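Microcompartments protein (Desulfitobacterium hafniense, PDB 3NWG) probably serves as a shell protein of a bacterial microcompartment, carrying two BMC domains in tandem within one chain. Local coordinates at residues Val29-Glu33 against Val44-Gly48; Gln80-Ile85 against Val121-Ile126. Numbering follows the deposited sequence.

Interaction 1: residues Val29-Glu33 against Val44-Gly48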
loop_
_atom_site.group_PDB
_atom_site.type_symbol
_atom_site.label_atom_id
_atom_site.label_comp_id
_atom_site.label_asym_id
_atom_site.label_seq_id
_atom_site.Cartn_x
_atom_site.Cartn_y
_atom_site.Cartn_z
ATOM N N VAL A 29 15.686 -20.143 17.079
ATOM C CA VAL A 29 16.015 -19.481 15.818
ATOM C C VAL A 29 15.026 -18.341 15.578
ATOM O O VAL A 29 13.906 -18.360 16.098
ATOM C CB VAL A 29 16.030 -20.454 14.578
ATOM C CG1 VAL A 29 17.134 -21.514 14.707
ATOM C CG2 VAL A 29 14.675 -21.099 14.358
ATOM N N ASP A 30 15.454 -17.339 14.815
ATOM C CA ASP A 30 14.568 -16.269 14.399
ATOM C C ASP A 30 14.166 -16.515 12.959
ATOM O O ASP A 30 14.965 -17.020 12.162
ATOM C CB ASP A 30 15.254 -14.903 14.550
ATOM C CG ASP A 30 15.197 -14.346 16.000
ATOM O OD1 ASP A 30 14.877 -15.080 16.964
ATOM O OD2 ASP A 30 15.486 -13.144 16.175
ATOM N N LEU A 31 12.923 -16.181 12.635
ATOM C CA LEU A 31 12.452 -16.224 11.255
ATOM C C LEU A 31 12.818 -14.944 10.509
ATOM O O LEU A 31 12.508 -13.833 10.955
ATOM C CB LEU A 31 10.946 -16.430 11.216
ATOM C CG LEU A 31 10.272 -16.579 9.856
ATOM C CD1 LEU A 31 10.620 -17.921 9.190
ATOM C CD2 LEU A 31 8.771 -16.444 10.051
ATOM N N LEU A 32 13.489 -15.111 9.378
ATOM C CA LEU A 32 13.819 -14.002 8.493
ATOM C C LEU A 32 12.744 -13.827 7.428
ATOM O O LEU A 32 12.284 -12.714 7.164
ATOM C CB LEU A 32 15.155 -14.265 7.800
ATOM C CG LEU A 32 16.378 -14.392 8.685
ATOM C CD1 LEU A 32 17.506 -14.985 7.874
ATOM C CD2 LEU A 32 16.747 -13.037 9.227
ATOM N N GLU A 33 12.370 -14.946 6.814
ATOM C CA GLU A 33 11.490 -14.949 5.664
ATOM C C GLU A 33 10.736 -16.269 5.626
ATOM O O GLU A 33 11.324 -17.349 5.795
ATOM C CB GLU A 33 12.299 -14.748 4.362
ATOM C CG GLU A 33 11.477 -14.325 3.152
ATOM C CD GLU A 33 10.782 -12.991 3.372
ATOM O OE1 GLU A 33 9.581 -13.001 3.742
ATOM O OE2 GLU A 33 11.448 -11.938 3.204
ATOM N N VAL A 44 11.569 -20.816 3.384
ATOM C CA VAL A 44 11.756 -20.413 4.766
ATOM C C VAL A 44 13.216 -20.126 4.993
ATOM O O VAL A 44 14.090 -20.924 4.642
ATOM C CB VAL A 44 11.234 -21.475 5.783
ATOM C CG1 VAL A 44 11.357 -20.977 7.207
ATOM C CG2 VAL A 44 9.782 -21.840 5.480
ATOM N N LEU A 45 13.458 -18.952 5.556
ATOM C CA LEU A 45 14.792 -18.522 5.945
ATOM C C LEU A 45 14.781 -18.199 7.424
ATOM O O LEU A 45 13.903 -17.484 7.917
ATOM C CB LEU A 45 15.226 -17.279 5.171
ATOM C CG LEU A 45 15.611 -17.416 3.705
ATOM C CD1 LEU A 45 15.669 -16.042 3.075
ATOM C CD2 LEU A 45 16.958 -18.107 3.563
ATOM N N ILE A 46 15.785 -18.712 8.116
ATOM C CA ILE A 46 15.921 -18.532 9.553
ATOM C C ILE A 46 17.383 -18.285 9.906
ATOM O O ILE A 46 18.290 -18.572 9.114
ATOM C CB ILE A 46 15.434 -19.777 10.294
ATOM C CG1 ILE A 46 15.987 -21.022 9.593
ATOM C CG2 ILE A 46 13.909 -19.822 10.287
ATOM C CD1 ILE A 46 16.435 -22.111 10.497
ATOM N N CYS A 47 17.608 -17.746 11.092
ATOM C CA CYS A 47 18.958 -17.519 11.551
ATOM C C CYS A 47 19.042 -17.758 13.056
ATOM O O CYS A 47 18.088 -17.519 13.789
ATOM C CB CYS A 47 19.411 -16.097 11.193
ATOM S SG CYS A 47 18.741 -14.818 12.286
ATOM N N GLY A 48 20.197 -18.234 13.495
ATOM C CA GLY A 48 20.492 -18.458 14.909
ATOM C C GLY A 48 21.909 -18.989 14.998
ATOM O O GLY A 48 22.704 -18.769 14.087
#
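A hairpin of two antiparallel strands shows how a beta bulge can absorb one extra residue without breaking the hydrogen-bond ladder. Along 44-48, V44 comes first: its CA makes a CA-H...O contact with the carbonyl of E33 (V44 CA to E33 O 3.3 Å), while V44 CG1 packs on L31 CD1 at 3.7 Å. L45 is the centre of the irregularity. L45 N donates to E33 O (2.7 Å), and L45 O accepts both L32 N (2.8 Å) and E33 N (3.2 Å). Two residues thus face one, the definition of a classic bulge, and the helix-like psi of L32 (-47°) supplies the kink; L32 CB is turned to within 4.0 Å of L45 CB. At I46 the regular pairing is restored: it lies opposite L31 in a non-hydrogen-bonded pair, CA to CA 4.5 Å, with I46 CG2 4.0 Å from L31 CD1. C47 then closes a hydrogen-bonded pair with D30, C47 N to D30 O at 2.9 Å and D30 N to C47 O at 2.8 Å. Strand 42-48 is bonded on its other edge to strand 4-10, and 29-36 is the outermost strand of this BMC-domain sheet within the chain. L31, V44 and I46 look onto helix 13-26, V29 and I46 onto helix 50-64, whereas L32 and C47 meet L82 of helix 79-85 on the opposite face.

Interaction 2: residues Gln80-Ile85 against Val121-Ile126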
loop_
_atom_site.group_PDB
_atom_site.type_symbol
_atom_site.label_atom_id
_atom_site.label_comp_id
_atom_site.label_asym_id
_atom_site.label_seq_id
_atom_site.Cartn_x
_atom_site.Cartn_y
_atom_site.Cartn_z
ATOM N N GLN A 80 25.520 -8.274 7.821
ATOM C CA GLN A 80 24.841 -7.417 6.851
ATOM C C GLN A 80 23.938 -8.192 5.924
ATOM O O GLN A 80 22.939 -7.665 5.463
ATOM C CB GLN A 80 25.842 -6.624 6.024
ATOM C CG GLN A 80 26.373 -5.389 6.724
ATOM C CD GLN A 80 27.085 -4.463 5.778
ATOM O OE1 GLN A 80 28.199 -4.740 5.325
ATOM N NE2 GLN A 80 26.442 -3.345 5.470
ATOM N N VAL A 81 24.297 -9.436 5.641
ATOM C CA VAL A 81 23.431 -10.311 4.873
ATOM C C VAL A 81 22.068 -10.445 5.559
ATOM O O VAL A 81 21.023 -10.365 4.907
ATOM C CB VAL A 81 24.055 -11.696 4.682
ATOM C CG1 VAL A 81 23.057 -12.637 4.023
ATOM C CG2 VAL A 81 25.357 -11.593 3.874
ATOM N N LEU A 82 22.079 -10.620 6.877
ATOM C CA LEU A 82 20.839 -10.815 7.616
ATOM C C LEU A 82 19.990 -9.552 7.600
ATOM O O LEU A 82 18.819 -9.599 7.236
ATOM C CB LEU A 82 21.111 -11.279 9.046
ATOM C CG LEU A 82 21.972 -12.536 9.152
ATOM C CD1 LEU A 82 22.525 -12.665 10.547
ATOM C CD2 LEU A 82 21.220 -13.803 8.718
ATOM N N THR A 83 20.581 -8.422 7.966
ATOM C CA THR A 83 19.831 -7.178 7.970
ATOM C C THR A 83 19.302 -6.837 6.558
ATOM O O THR A 83 18.172 -6.378 6.416
ATOM C CB THR A 83 20.636 -6.007 8.602
ATOM O OG1 THR A 83 21.934 -5.932 8.008
ATOM C CG2 THR A 83 20.821 -6.218 10.102
ATOM N N ALA A 84 20.099 -7.099 5.524
ATOM C CA ALA A 84 19.683 -6.840 4.145
ATOM C C ALA A 84 18.456 -7.658 3.775
ATOM O O ALA A 84 17.487 -7.111 3.239
ATOM C CB ALA A 84 20.820 -7.110 3.166
ATOM N N ILE A 85 18.502 -8.962 4.068
ATOM C CA ILE A 85 17.384 -9.881 3.812
ATOM C C ILE A 85 16.101 -9.402 4.499
ATOM O O ILE A 85 15.043 -9.286 3.860
ATOM C CB ILE A 85 17.716 -11.324 4.249
ATOM C CG1 ILE A 85 18.608 -11.993 3.212
ATOM C CG2 ILE A 85 16.451 -12.148 4.398
ATOM C CD1 ILE A 85 19.363 -13.187 3.738
ATOM N N VAL A 121 32.448 -2.647 1.872
ATOM C CA VAL A 121 31.202 -2.381 1.166
ATOM C C VAL A 121 30.081 -2.407 2.200
ATOM O O VAL A 121 30.277 -2.876 3.318
ATOM C CB VAL A 121 30.928 -3.429 0.032
ATOM C CG1 VAL A 121 31.900 -3.256 -1.131
ATOM C CG2 VAL A 121 30.990 -4.851 0.568
ATOM N N ASP A 122 28.920 -1.882 1.834
ATOM C CA ASP A 122 27.707 -2.100 2.602
ATOM C C ASP A 122 26.679 -2.673 1.654
ATOM O O ASP A 122 26.454 -2.108 0.587
ATOM C CB ASP A 122 27.206 -0.794 3.226
ATOM C CG ASP A 122 28.156 -0.254 4.303
ATOM O OD1 ASP A 122 28.244 -0.856 5.406
ATOM O OD2 ASP A 122 28.823 0.780 4.046
ATOM N N LEU A 123 26.079 -3.808 2.011
ATOM C CA LEU A 123 24.988 -4.370 1.208
ATOM C C LEU A 123 23.832 -3.397 1.295
ATOM O O LEU A 123 23.605 -2.800 2.348
ATOM C CB LEU A 123 24.565 -5.762 1.696
ATOM C CG LEU A 123 25.584 -6.906 1.822
ATOM C CD1 LEU A 123 24.874 -8.198 2.107
ATOM C CD2 LEU A 123 26.463 -7.078 0.594
ATOM N N VAL A 124 23.131 -3.202 0.186
ATOM C CA VAL A 124 22.039 -2.229 0.150
ATOM C C VAL A 124 20.691 -2.941 0.259
ATOM O O VAL A 124 19.870 -2.585 1.101
ATOM C CB VAL A 124 22.100 -1.311 -1.090
ATOM C CG1 VAL A 124 20.974 -0.298 -1.056
ATOM C CG2 VAL A 124 23.433 -0.602 -1.154
ATOM N N GLU A 125 20.471 -3.944 -0.590
ATOM C CA GLU A 125 19.286 -4.793 -0.482
ATOM C C GLU A 125 19.489 -6.188 -1.062
ATOM O O GLU A 125 20.366 -6.424 -1.895
ATOM C CB GLU A 125 18.041 -4.115 -1.082
ATOM C CG GLU A 125 17.879 -4.195 -2.594
ATOM C CD GLU A 125 16.579 -3.539 -3.078
ATOM O OE1 GLU A 125 16.346 -3.470 -4.316
ATOM O OE2 GLU A 125 15.785 -3.083 -2.219
ATOM N N ILE A 126 18.668 -7.108 -0.581
ATOM C CA ILE A 126 18.610 -8.459 -1.095
ATOM C C ILE A 126 17.174 -8.738 -1.514
ATOM O O ILE A 126 16.233 -8.428 -0.790
ATOM C CB ILE A 126 19.098 -9.479 -0.045
ATOM C CG1 ILE A 126 20.618 -9.344 0.133
ATOM C CG2 ILE A 126 18.698 -10.893 -0.439
ATOM C CD1 ILE A 126 21.233 -10.196 1.253
#
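A84, the smallest side chain in the helical segment 80-85, lies over the strand with its CB 3.7 Å from I126 CD1 and 4.2 Å from L123 CB. A methyl group at this position lets a helix come close to a strand: the segment axes approach to 7.0 Å, crossing at -50°, and the CA atoms of A84 and E125 are 5.1 Å apart. I126 is the most covered residue of its segment. I126 CD1 also reaches I85 CG1 at 3.7 Å and V81 CG1 at 4.1 Å, so one methyl is shared by three residues of the helix. L123 points the same way and sets its CD1 3.9 Å from V81 CG2. That L123 and I126, three apart, both face the helix follows from the classic bulge in which V124 and E125 face T139; V124 has a helix-like psi of -52°, and both bulge residues turn their CB away from the helix. Polar contact is confined to the start of the segment, where Q80 NE2 gives a weak hydrogen bond to D122 OD1 (3.1 Å). L123 also packs on A116, and I126 on L108 and A112, of helix 105-117, so helix 79-85 adds to apolar packing already inside the second repeat. Strands 122-127, 136-142, 96-102 and 164-170 lie side by side in that order, 2-3-1-4 by chain order, in the alpha/beta BMC fold; the short helix after the first repeat's last strand packs against the second's outermost strand within this chain, consistent with a tandem-BMC protein.

In the fold
The two contacts meet through helix 79-85, whose different sides serve different domains. While A84 and Q80 turn to strand 122-127 in interaction 2, L82 faces the hairpin of interaction 1: L82 CD2 lies 3.8 Å from C47 CB and 4.0 Å from L32 CD1. I85, which packs on I126 in interaction 2, also touches that hairpin, its CG2 4.2 Å from L45 CD1 and 4.2 Å from L32 CB. With centres about 15 Å apart and following one another in sequence, the contacts join the first BMC sheet to the second by continuous apolar packing. Each involves a strand outermost within this chain, and each such strand carries a classic bulge, at L32-E33 and at V124-E125, a correspondence consistent with two repeats of one fold.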